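Local coordinates for protein HTH-type transcriptional repressor PhnF (Mycobacterium smegmatis, PDB 3F8M) that binds DNA as a GntR-family transcription factor and represses the phnDCE operon for phosphate uptake when the cell has phosphate available, at residues Gly97-Gly101 / Leu135-Gly139; Gly175-Arg180 / Gln216-Glu222; Glu194-Ala200 / Arg225-Arg229. All coordinates share one frame; numbering follows the deposited sequence.

Interaction 1 of 3, residues Gly97-Gly101 / Leu135-Gly139; sequences GLSAG and LTTDG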
loop_
_atom_site.group_PDB
_atom_site.type_symbol
_atom_site.label_atom_id
_atom_site.label_comp_id
_atom_site.label_asym_id
_atom_site.label_seq_id
_atom_site.Cartn_x
_atom_site.Cartn_y
_atom_site.Cartn_z
ATOM N N GLY A 97 -15.235 -10.477 10.814
ATOM C CA GLY A 97 -16.482 -10.301 11.568
ATOM C C GLY A 97 -16.965 -8.861 11.563
ATOM O O GLY A 97 -17.543 -8.395 12.549
ATOM N N LEU A 98 -16.735 -8.166 10.443
ATOM C CA LEU A 98 -17.053 -6.743 10.270
ATOM C C LEU A 98 -18.111 -6.556 9.167
ATOM O O LEU A 98 -18.063 -7.257 8.166
ATOM C CB LEU A 98 -15.783 -5.964 9.872
ATOM C CG LEU A 98 -14.591 -5.912 10.841
ATOM C CD1 LEU A 98 -13.330 -5.307 10.171
ATOM C CD2 LEU A 98 -14.964 -5.129 12.121
ATOM N N SER A 99 -19.009 -5.579 9.333
ATOM C CA SER A 99 -20.151 -5.363 8.418
ATOM C C SER A 99 -19.948 -4.312 7.309
ATOM O O SER A 99 -20.207 -3.099 7.508
ATOM C CB SER A 99 -21.360 -4.934 9.224
ATOM O OG SER A 99 -21.091 -3.668 9.787
ATOM N N ALA A 100 -19.569 -4.767 6.129
ATOM C CA ALA A 100 -19.218 -3.845 5.055
ATOM C C ALA A 100 -20.351 -3.660 4.050
ATOM O O ALA A 100 -21.159 -4.565 3.848
ATOM C CB ALA A 100 -17.986 -4.345 4.346
ATOM N N GLY A 101 -20.418 -2.481 3.432
ATOM C CA GLY A 101 -21.386 -2.279 2.346
ATOM C C GLY A 101 -20.894 -1.347 1.266
ATOM O O GLY A 101 -19.793 -0.814 1.354
ATOM N N LEU A 135 -17.689 2.906 -0.222
ATOM C CA LEU A 135 -17.586 1.689 0.566
ATOM C C LEU A 135 -17.731 2.091 2.044
ATOM O O LEU A 135 -17.224 3.146 2.451
ATOM C CB LEU A 135 -16.206 1.081 0.325
ATOM C CG LEU A 135 -15.839 0.669 -1.125
ATOM C CD1 LEU A 135 -14.497 -0.092 -1.258
ATOM C CD2 LEU A 135 -16.962 -0.121 -1.842
ATOM N N THR A 136 -18.399 1.244 2.826
ATOM C CA THR A 136 -18.720 1.578 4.232
ATOM C C THR A 136 -18.425 0.368 5.092
ATOM O O THR A 136 -18.395 -0.767 4.609
ATOM C CB THR A 136 -20.216 1.871 4.428
ATOM O OG1 THR A 136 -20.980 0.685 4.072
ATOM C CG2 THR A 136 -20.635 2.997 3.540
ATOM N N THR A 137 -18.158 0.623 6.359
ATOM C CA THR A 137 -18.120 -0.447 7.349
ATOM C C THR A 137 -18.677 0.083 8.664
ATOM O O THR A 137 -18.301 1.163 9.091
ATOM C CB THR A 137 -16.696 -0.988 7.561
ATOM O OG1 THR A 137 -16.713 -2.029 8.536
ATOM C CG2 THR A 137 -15.745 0.094 8.005
ATOM N N ASP A 138 -19.581 -0.671 9.294
ATOM C CA ASP A 138 -20.056 -0.317 10.636
ATOM C C ASP A 138 -20.573 1.106 10.720
ATOM O O ASP A 138 -20.253 1.864 11.681
ATOM C CB ASP A 138 -18.911 -0.518 11.617
ATOM C CG ASP A 138 -18.511 -1.956 11.719
ATOM O OD1 ASP A 138 -19.159 -2.779 11.023
ATOM O OD2 ASP A 138 -17.569 -2.278 12.490
ATOM N N GLY A 139 -21.355 1.503 9.708
ATOM C CA GLY A 139 -21.876 2.856 9.668
ATOM C C GLY A 139 -20.933 3.999 9.280
ATOM O O GLY A 139 -21.347 5.183 9.337
HETATM O O HOH W 1 -21.765 -1.042 6.400
#

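Interaction 2 of 3, residues Gly175-Arg180 / Gln216-Glu222; sequences GIAFTR and QDDVAIE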
loop_
_atom_site.group_PDB
_atom_site.type_symbol
_atom_site.label_atom_id
_atom_site.label_comp_id
_atom_site.label_asym_id
_atom_site.label_seq_id
_atom_site.Cartn_x
_atom_site.Cartn_y
_atom_site.Cartn_z
ATOM N N GLY A 175 -19.015 -14.299 -18.076
ATOM C CA GLY A 175 -18.007 -15.153 -18.736
ATOM C C GLY A 175 -16.645 -14.502 -18.890
ATOM O O GLY A 175 -15.842 -14.894 -19.745
ATOM N N ILE A 176 -16.382 -13.486 -18.076
ATOM C CA ILE A 176 -15.139 -12.705 -18.179
ATOM C C ILE A 176 -14.345 -12.981 -16.924
ATOM O O ILE A 176 -14.802 -12.694 -15.808
ATOM C CB ILE A 176 -15.441 -11.188 -18.342
ATOM C CG1 ILE A 176 -16.265 -10.952 -19.615
ATOM C CG2 ILE A 176 -14.145 -10.336 -18.308
ATOM C CD1 ILE A 176 -16.911 -9.553 -19.717
ATOM N N ALA A 177 -13.163 -13.548 -17.089
ATOM C CA ALA A 177 -12.387 -13.989 -15.926
ATOM C C ALA A 177 -11.324 -12.947 -15.607
ATOM O O ALA A 177 -10.710 -12.402 -16.530
ATOM C CB ALA A 177 -11.716 -15.316 -16.198
ATOM N N PHE A 178 -11.102 -12.709 -14.316
ATOM C CA PHE A 178 -10.076 -11.761 -13.881
ATOM C C PHE A 178 -8.795 -12.543 -13.842
ATOM O O PHE A 178 -8.603 -13.365 -12.953
ATOM C CB PHE A 178 -10.423 -11.135 -12.514
ATOM C CG PHE A 178 -11.495 -10.066 -12.597
ATOM C CD1 PHE A 178 -11.153 -8.712 -12.638
ATOM C CD2 PHE A 178 -12.847 -10.412 -12.624
ATOM C CE1 PHE A 178 -12.149 -7.720 -12.734
ATOM C CE2 PHE A 178 -13.852 -9.434 -12.699
ATOM C CZ PHE A 178 -13.500 -8.071 -12.758
ATOM N N THR A 179 -7.948 -12.295 -14.838
ATOM C CA THR A 179 -6.755 -13.102 -15.088
ATOM C C THR A 179 -5.484 -12.364 -14.641
ATOM O O THR A 179 -4.603 -12.954 -14.021
ATOM C CB THR A 179 -6.707 -13.528 -16.570
ATOM O OG1 THR A 179 -7.965 -14.138 -16.916
ATOM C CG2 THR A 179 -5.549 -14.514 -16.858
ATOM N N ARG A 180 -5.427 -11.059 -14.888
ATOM C CA ARG A 180 -4.270 -10.251 -14.471
ATOM C C ARG A 180 -4.742 -8.876 -13.967
ATOM O O ARG A 180 -5.570 -8.233 -14.643
ATOM C CB ARG A 180 -3.306 -10.102 -15.662
ATOM C CG ARG A 180 -2.008 -9.354 -15.403
ATOM C CD ARG A 180 -1.066 -9.599 -16.584
ATOM N NE ARG A 180 -1.575 -9.036 -17.827
ATOM C CZ ARG A 180 -1.327 -7.799 -18.205
ATOM N NH1 ARG A 180 -0.584 -7.044 -17.423
ATOM N NH2 ARG A 180 -1.797 -7.325 -19.354
ATOM N N GLN A 216 -9.184 -13.242 -19.656
ATOM C CA GLN A 216 -8.516 -14.462 -20.147
ATOM C C GLN A 216 -7.867 -14.276 -21.534
ATOM O O GLN A 216 -6.952 -15.035 -21.899
ATOM C CB GLN A 216 -9.483 -15.659 -20.120
ATOM C CG GLN A 216 -10.713 -15.521 -21.029
ATOM C CD GLN A 216 -11.946 -14.987 -20.287
ATOM O OE1 GLN A 216 -11.856 -14.021 -19.531
ATOM N NE2 GLN A 216 -13.106 -15.613 -20.520
ATOM N N ASP A 217 -8.335 -13.290 -22.295
ATOM C CA ASP A 217 -7.716 -12.937 -23.568
ATOM C C ASP A 217 -6.757 -11.753 -23.469
ATOM O O ASP A 217 -6.351 -11.206 -24.501
ATOM C CB ASP A 217 -8.790 -12.607 -24.593
ATOM C CG ASP A 217 -9.673 -13.789 -24.898
ATOM O OD1 ASP A 217 -9.136 -14.915 -24.947
ATOM O OD2 ASP A 217 -10.901 -13.597 -25.056
ATOM N N ASP A 218 -6.448 -11.338 -22.242
ATOM C CA ASP A 218 -5.665 -10.136 -21.990
ATOM C C ASP A 218 -6.328 -8.868 -22.543
ATOM O O ASP A 218 -5.643 -7.949 -22.997
ATOM C CB ASP A 218 -4.263 -10.303 -22.590
ATOM C CG ASP A 218 -3.221 -9.567 -21.812
ATOM O OD1 ASP A 218 -3.302 -9.533 -20.549
ATOM O OD2 ASP A 218 -2.322 -9.021 -22.482
ATOM N N VAL A 219 -7.664 -8.831 -22.539
ATOM C CA VAL A 219 -8.403 -7.644 -22.940
ATOM C C VAL A 219 -8.793 -6.924 -21.644
ATOM O O VAL A 219 -9.204 -7.578 -20.690
ATOM C CB VAL A 219 -9.648 -7.998 -23.753
ATOM C CG1 VAL A 219 -10.360 -6.750 -24.237
ATOM C CG2 VAL A 219 -9.277 -8.905 -24.963
ATOM N N ALA A 220 -8.622 -5.597 -21.620
ATOM C CA ALA A 220 -8.901 -4.808 -20.408
ATOM C C ALA A 220 -10.377 -4.929 -20.003
ATOM O O ALA A 220 -11.267 -4.866 -20.827
ATOM C CB ALA A 220 -8.501 -3.359 -20.581
ATOM N N ILE A 221 -10.594 -5.121 -18.711
ATOM C CA ILE A 221 -11.939 -5.248 -18.127
ATOM C C ILE A 221 -12.405 -3.867 -17.602
ATOM O O ILE A 221 -13.573 -3.494 -17.763
ATOM C CB ILE A 221 -11.886 -6.311 -16.979
ATOM C CG1 ILE A 221 -11.607 -7.722 -17.541
ATOM C CG2 ILE A 221 -13.151 -6.328 -16.069
ATOM C CD1 ILE A 221 -11.244 -8.770 -16.402
ATOM N N GLU A 222 -11.488 -3.141 -16.951
ATOM C CA GLU A 222 -11.820 -1.935 -16.160
ATOM C C GLU A 222 -10.542 -1.165 -15.890
ATOM O O GLU A 222 -9.425 -1.719 -15.968
ATOM C CB GLU A 222 -12.411 -2.306 -14.774
ATOM C CG GLU A 222 -11.387 -3.129 -13.951
ATOM C CD GLU A 222 -11.705 -3.345 -12.491
ATOM O OE1 GLU A 222 -12.667 -2.745 -11.941
ATOM O OE2 GLU A 222 -10.922 -4.109 -11.889
#

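Interaction 3 of 3, residues Glu194-Ala200 / Arg225-Arg229; sequences EAALLGA and RSLYR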
loop_
_atom_site.group_PDB
_atom_site.type_symbol
_atom_site.label_atom_id
_atom_site.label_comp_id
_atom_site.label_asym_id
_atom_site.label_seq_id
_atom_site.Cartn_x
_atom_site.Cartn_y
_atom_site.Cartn_z
ATOM N N GLU A 194 -14.199 14.746 -2.192
ATOM C CA GLU A 194 -13.831 13.440 -1.617
ATOM C C GLU A 194 -13.949 13.482 -0.078
ATOM O O GLU A 194 -14.368 12.499 0.585
ATOM C CB GLU A 194 -12.431 13.039 -2.055
ATOM C CG GLU A 194 -12.312 12.678 -3.593
ATOM C CD GLU A 194 -10.885 12.667 -4.103
ATOM O OE1 GLU A 194 -10.002 13.321 -3.495
ATOM O OE2 GLU A 194 -10.615 11.982 -5.125
ATOM N N ALA A 195 -13.562 14.626 0.468
ATOM C CA ALA A 195 -13.618 14.827 1.905
ATOM C C ALA A 195 -15.057 14.797 2.368
ATOM O O ALA A 195 -15.369 14.073 3.321
ATOM C CB ALA A 195 -12.940 16.131 2.282
ATOM N N ALA A 196 -15.957 15.491 1.659
ATOM C CA ALA A 196 -17.369 15.483 2.003
ATOM C C ALA A 196 -18.021 14.094 1.905
ATOM O O ALA A 196 -18.849 13.727 2.788
ATOM C CB ALA A 196 -18.139 16.512 1.164
ATOM N N LEU A 197 -17.622 13.324 0.877
ATOM C CA LEU A 197 -18.167 11.954 0.676
ATOM C C LEU A 197 -17.684 11.005 1.755
ATOM O O LEU A 197 -18.375 10.059 2.117
ATOM C CB LEU A 197 -17.718 11.391 -0.684
ATOM C CG LEU A 197 -18.457 12.078 -1.835
ATOM C CD1 LEU A 197 -17.732 11.742 -3.188
ATOM C CD2 LEU A 197 -19.909 11.660 -1.835
ATOM N N LEU A 198 -16.519 11.293 2.322
ATOM C CA LEU A 198 -15.869 10.277 3.149
ATOM C C LEU A 198 -15.699 10.691 4.621
ATOM O O LEU A 198 -14.960 10.030 5.343
ATOM C CB LEU A 198 -14.523 9.890 2.550
ATOM C CG LEU A 198 -14.519 9.239 1.158
ATOM C CD1 LEU A 198 -13.101 8.915 0.854
ATOM C CD2 LEU A 198 -15.403 7.945 1.135
ATOM N N GLY A 199 -16.359 11.771 5.014
ATOM C CA GLY A 199 -16.343 12.285 6.420
ATOM C C GLY A 199 -14.989 12.742 6.873
ATOM O O GLY A 199 -14.649 12.646 8.067
ATOM N N ALA A 200 -14.202 13.253 5.932
ATOM C CA ALA A 200 -12.789 13.514 6.148
ATOM C C ALA A 200 -12.497 15.007 6.042
ATOM O O ALA A 200 -13.398 15.812 5.841
ATOM C CB ALA A 200 -11.915 12.680 5.133
ATOM N N ARG A 225 -10.092 3.405 -9.895
ATOM C CA ARG A 225 -9.431 4.266 -8.911
ATOM C C ARG A 225 -10.154 4.075 -7.575
ATOM O O ARG A 225 -11.387 4.220 -7.497
ATOM C CB ARG A 225 -9.549 5.713 -9.374
ATOM C CG ARG A 225 -8.864 6.755 -8.456
ATOM C CD ARG A 225 -9.336 8.135 -8.872
ATOM N NE ARG A 225 -8.662 9.218 -8.173
ATOM C CZ ARG A 225 -9.096 9.856 -7.085
ATOM N NH1 ARG A 225 -10.220 9.520 -6.462
ATOM N NH2 ARG A 225 -8.342 10.851 -6.595
ATOM N N SER A 226 -9.401 3.790 -6.496
ATOM C CA SER A 226 -10.035 3.635 -5.190
ATOM C C SER A 226 -9.300 4.564 -4.219
ATOM O O SER A 226 -8.076 4.501 -4.144
ATOM C CB SER A 226 -9.922 2.193 -4.747
ATOM O OG SER A 226 -10.327 1.299 -5.785
ATOM N N LEU A 227 -10.021 5.464 -3.550
ATOM C CA LEU A 227 -9.425 6.366 -2.589
ATOM C C LEU A 227 -9.958 5.927 -1.221
ATOM O O LEU A 227 -11.166 6.030 -0.972
ATOM C CB LEU A 227 -9.798 7.810 -2.906
ATOM C CG LEU A 227 -9.195 8.892 -2.002
ATOM C CD1 LEU A 227 -7.769 9.246 -2.478
ATOM C CD2 LEU A 227 -10.079 10.156 -1.900
ATOM N N TYR A 228 -9.067 5.403 -0.359
ATOM C CA TYR A 228 -9.478 4.838 0.935
ATOM C C TYR A 228 -8.900 5.672 2.077
ATOM O O TYR A 228 -7.770 6.130 1.966
ATOM C CB TYR A 228 -8.898 3.440 1.077
ATOM C CG TYR A 228 -9.497 2.322 0.232
ATOM C CD1 TYR A 228 -10.700 1.727 0.613
ATOM C CD2 TYR A 228 -8.846 1.839 -0.901
ATOM C CE1 TYR A 228 -11.255 0.686 -0.130
ATOM C CE2 TYR A 228 -9.396 0.773 -1.667
ATOM C CZ TYR A 228 -10.598 0.218 -1.259
ATOM O OH TYR A 228 -11.195 -0.818 -1.944
ATOM N N ARG A 229 -9.670 5.857 3.149
ATOM C CA ARG A 229 -9.143 6.540 4.356
ATOM C C ARG A 229 -8.109 5.632 4.979
ATOM O O ARG A 229 -8.385 4.465 5.247
ATOM C CB ARG A 229 -10.265 6.793 5.367
ATOM C CG ARG A 229 -11.242 7.899 4.972
ATOM C CD ARG A 229 -12.370 7.981 6.012
ATOM N NE ARG A 229 -11.803 8.278 7.342
ATOM C CZ ARG A 229 -12.204 9.288 8.108
ATOM N NH1 ARG A 229 -13.166 10.099 7.688
ATOM N NH2 ARG A 229 -11.648 9.487 9.307
#

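Interaction 1 of 3, residues Gly97-Gly101 / Leu135-Gly139
The backbone oxygen Ser99 O is gripped from two sources: Asp138 N donates to it over 3.1 Å, nearly straight at 163°, and a water donates a second hydrogen bond. The Asp138-Ser99 bond lies just beyond a short antiparallel ladder in the UTRA domain, where strand 100-111, outermost in the six-stranded sheet within this chain, starts alongside the end of strand 127-137. Two pairs make up the ladder. Gly101 and Thr136 form the hydrogen-bonded pair, with Gly101 N to Thr136 O and Thr136 N to Gly101 O both 2.9 Å. Ala100 and Thr137 form the non-hydrogen-bonded pair, their CA atoms 4.2 Å apart, and there Ala100 CA lies 3.2 Å from Thr136 O in a CA-H...O contact.

The two faces differ. Ala100 and Thr137 share one, and the small methyl of Ala100 suits it because helix 89-94 packs there through Tyr89, Thr90 and Ala93. On the other face Thr136 has OG1 between its backbone N and carbonyl carbon (chi1 61°), which tips the hydroxyl over the neighbouring strand. Gly101, with no side chain, lets this oxygen sit close over the backbone of its strand. The water on Ser99 O also bonds Thr136 OG1, 3.0 Å away, bridging the residue just before strand 100-111 to strand 127-137.

Asp138 and Gly139 have the positive phi values of a type I' turn, the tight link of a beta-hairpin into strand 140-150, and aspartate followed by glycine suits such a turn. Asp138 was modelled in two conformers; in one of them its OD1 comes within 3.3 Å of Ser99 N, so this bond is less certain. At the other end of the ladder, Leu135 CA lies 3.4 Å from Gly101 O in a further CA-H...O contact.

Interaction 2 of 3, residues Gly175-Arg180 / Gln216-Glu222
Arg180 holds Asp218 side-on in a salt bridge: NH2 lies 2.9 Å and NE 3.3 Å from Asp218 OD1. Both nitrogens converge on OD1, which sits in the guanidinium plane, and the two flat groups are turned 47° apart; OD2 is farther, 3.6 Å from Arg180 NH2. The chain of Arg180 bends at chi3 (65°), which swings the guanidinium edge round to the aspartate. The setting is the outermost strand of the UTRA-domain sheet within this chain: Asp218 belongs to the hairpin turn joining strands 206-214 and 220-229, and Thr179 and Arg180 form a classic beta bulge opposite Tyr214. Arg180 also makes a cation-pi contact with Tyr214 and pairs with a strand of the second subunit, which continues the sheet.

A glutamine supplies the other polar link, because its amide can donate and accept at once. Gln216 NE2 donates to Gly175 O over 2.9 Å, with the acceptor close to the amide plane, while Gln216 OE1 accepts from Ala177 N at 2.8 Å and 169°. Together they fasten the turn to the loop between helix 167-173 and strand 180-188, and the two bonds fix the rotation of the amide.

Beneath these polar links lies apolar packing. Branched Ile221 touches Ile176 and Phe178 with different branches: its CG1 runs past Ile176 CG2 at 3.7 Å, and its CG2 meets the CE1-CZ side of the Phe178 ring. Ile171 of helix 167-173 lies against both isoleucines. Phe178 stacks with Tyr168. Glu222, whose OE2 is hydrogen-bonded to Ser213, comes to the edge of the Phe178 ring, with the carboxylate nearly upright to it. Over one face of the same ring, Ile221 CD1 makes a CH-pi contact 3.9 Å from the centroid, offset toward the rim.

Interaction 3 of 3, residues Glu194-Ala200 / Arg225-Arg229
Charge pairing joins Glu194 on helix 192-198 to Arg225 on strand 220-229, in the helix-on-sheet packing of the UTRA domain. The arginine meets the carboxylate end-on, NH1 at 2.8 Å and NH2 at 2.9 Å from Glu194 OE2, with the two planes only 19° from parallel. The axes of the two short segments come within 10.4 Å, and the long side chains of Glu194 and Arg225, the latter extended from CG to NE, meet between them.

Backbone recognition occupies the other end. Past the last helical turn the chain closes in a Schellman motif, for which Gly199 supplies the positive phi. Arg229 NH1 donates to Leu198 O, 3.0 Å away in the guanidinium plane, and makes a weak bond to Gly199 O, while Arg229 NH2 salt-bridges Asp231.

Apolar contact fills the middle. Leu227 CD2 packs along the Glu194 stem, 3.7 Å from Glu194 CB, crossing that side chain at about a right angle, and Leu198 CD1 is 4.3 Å from Leu227 CD2; Met206 packs on both leucines.

Two arginines thus flank a leucine centre, and the positive Arg229 is well matched to carbonyl oxygens at the helix C-terminus, where the helix dipole would add negative potential.

All three contacts reach the same six-stranded sheet. Interaction 1 pairs neighbouring strands through backbone bonds, interaction 2 fastens loop to turn near the sheet's far end, and interaction 3 lays a helix on a face. Interactions 2 and 3 share strand 220-229, yet their centres are about 28 Å apart. Interactions 1 and 3 lie closer, about 15 Å between centres, and touch where Leu135 CD1 packs on Tyr228 OH at 3.4 Å. Each is partly buried, and interaction 2 lies farthest from the chain centre and alone touches the second subunit. Side-chain salt bridges carry interactions 2 and 3, whereas interaction 1 is held mainly by backbone bonds.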